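Local coordinates for extracellular solute-binding protein, family 3 (Methylophaga aminisulfidivorans MP, PDB 5SV6) that is of unknown function but has a periplasmic binding protein-like architecture and is probably linked to the methanol dehydrogenase system, at residues A[177-180]-A[181-185]. Numbering follows the deposited sequence.
Sequences NYTM and SLIGF
Ser181 gives Tyr178 O two donors, its backbone N and its OG, a worked example of how the carbonyls near the end of a helix, here 172-180, find donors in the loop that follows. Ser181 OG donates to Tyr178 O over 2.6 Å, tilted 17° from the carbonyl plane; its chi1 of 78° folds the hydroxyl back between its own N and carbonyl carbon. Thr179 O accepts Ile183 N at 3.2 Å and Leu182 N at 3.1 Å. One water donates to Met180 O and Ile183 O, linking the two carbonyls.

Two side-chain contacts accompany these bonds. Leu182 CD1 lies over one face of the Tyr178 ring, 4.0 Å from its centroid, a CH-pi contact; the phenol OH hydrogen-bonds to Glu203 of helix 197-206, which Leu182 also touches. Farther along, the chain of selenomethionine Met180 turns at chi2 (-56°) and brings its selenium to the Phe185 ring, 3.4 Å from CE1, an oblique Met-aromatic contact.

Thr179 O thus shares an i+3 and an i+4 donor, whereas Tyr178 O draws both of its donors from one serine, and the two carbonyls keep hydrogen-bond partners as the chain leaves the helix at the surface.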
loop_
_atom_site.group_PDB
_atom_site.type_symbol
_atom_site.label_atom_id
_atom_site.label_comp_id
_atom_site.label_asym_id
_atom_site.label_seq_id
_atom_site.Cartn_x
_atom_site.Cartn_y
_atom_site.Cartn_z
ATOM N N ASN A 177 -15.151 -13.319 -10.521
ATOM C CA ASN A 177 -14.486 -13.658 -11.778
ATOM C C ASN A 177 -13.673 -12.485 -12.342
ATOM O O ASN A 177 -12.544 -12.666 -12.788
ATOM C CB ASN A 177 -15.479 -14.176 -12.826
ATOM C CG ASN A 177 -16.144 -15.475 -12.408
ATOM O OD1 ASN A 177 -15.640 -16.201 -11.555
ATOM N ND2 ASN A 177 -17.292 -15.766 -13.007
ATOM N N TYR A 178 -14.239 -11.284 -12.302
ATOM C CA TYR A 178 -13.496 -10.098 -12.716
ATOM C C TYR A 178 -12.193 -9.899 -11.920
ATOM O O TYR A 178 -11.132 -9.701 -12.503
ATOM C CB TYR A 178 -14.368 -8.849 -12.609
ATOM C CG TYR A 178 -13.621 -7.599 -13.003
ATOM C CD1 TYR A 178 -13.061 -7.481 -14.267
ATOM C CD2 TYR A 178 -13.460 -6.549 -12.113
ATOM C CE1 TYR A 178 -12.371 -6.351 -14.643
ATOM C CE2 TYR A 178 -12.768 -5.398 -12.484
ATOM C CZ TYR A 178 -12.223 -5.312 -13.753
ATOM O OH TYR A 178 -11.531 -4.190 -14.132
ATOM N N THR A 179 -12.285 -9.976 -10.595
ATOM C CA THR A 179 -11.124 -9.800 -9.705
ATOM C C THR A 179 -10.033 -10.850 -9.954
ATOM O O THR A 179 -8.828 -10.543 -9.961
ATOM C CB THR A 179 -11.565 -9.891 -8.226
ATOM O OG1 THR A 179 -12.508 -8.848 -7.944
ATOM C CG2 THR A 179 -10.371 -9.752 -7.290
HETATM N N MSE A 180 -10.461 -12.091 -10.165
HETATM C CA MSE A 180 -9.538 -13.194 -10.434
HETATM C C MSE A 180 -8.876 -13.107 -11.816
HETATM O O MSE A 180 -7.882 -13.789 -12.069
HETATM C CB MSE A 180 -10.254 -14.534 -10.312
HETATM C CG MSE A 180 -10.680 -14.874 -8.912
HETATM SE SE MSE A 180 -9.188 -14.852 -7.638
HETATM C CE MSE A 180 -9.570 -13.169 -6.734
ATOM N N SER A 181 -9.445 -12.307 -12.713
ATOM C CA SER A 181 -8.855 -12.099 -14.037
ATOM C C SER A 181 -7.715 -11.085 -13.960
ATOM O O SER A 181 -6.949 -10.924 -14.916
ATOM C CB SER A 181 -9.907 -11.620 -15.044
ATOM O OG SER A 181 -10.210 -10.233 -14.891
ATOM N N LEU A 182 -7.618 -10.392 -12.825
ATOM C CA LEU A 182 -6.637 -9.312 -12.658
ATOM C C LEU A 182 -5.480 -9.654 -11.718
ATOM O O LEU A 182 -4.365 -9.200 -11.924
ATOM C CB LEU A 182 -7.311 -8.039 -12.133
ATOM C CG LEU A 182 -8.364 -7.369 -13.013
ATOM C CD1 LEU A 182 -9.094 -6.277 -12.244
ATOM C CD2 LEU A 182 -7.727 -6.805 -14.277
ATOM N N ILE A 183 -5.757 -10.416 -10.666
ATOM C CA ILE A 183 -4.775 -10.615 -9.603
ATOM C C ILE A 183 -4.044 -11.939 -9.811
ATOM O O ILE A 183 -4.670 -12.964 -10.074
ATOM C CB ILE A 183 -5.440 -10.595 -8.202
ATOM C CG1 ILE A 183 -6.243 -9.300 -7.993
ATOM C CG2 ILE A 183 -4.393 -10.768 -7.099
ATOM C CD1 ILE A 183 -5.411 -8.008 -8.109
ATOM N N GLY A 184 -2.721 -11.915 -9.699
ATOM C CA GLY A 184 -1.934 -13.123 -9.875
ATOM C C GLY A 184 -1.904 -13.976 -8.623
ATOM O O GLY A 184 -1.922 -13.452 -7.502
ATOM N N PHE A 185 -1.880 -15.295 -8.803
ATOM C CA PHE A 185 -1.681 -16.203 -7.677
ATOM C C PHE A 185 -0.570 -17.192 -7.994
ATOM O O PHE A 185 -0.244 -17.424 -9.162
ATOM C CB PHE A 185 -2.961 -16.973 -7.341
ATOM C CG PHE A 185 -4.035 -16.126 -6.720
ATOM C CD1 PHE A 185 -4.850 -15.329 -7.509
ATOM C CD2 PHE A 185 -4.242 -16.141 -5.349
ATOM C CE1 PHE A 185 -5.846 -14.552 -6.937
ATOM C CE2 PHE A 185 -5.238 -15.374 -4.772
ATOM C CZ PHE A 185 -6.037 -14.577 -5.567
HETATM O O HOH W 1 -5.126 -13.689 -12.546
#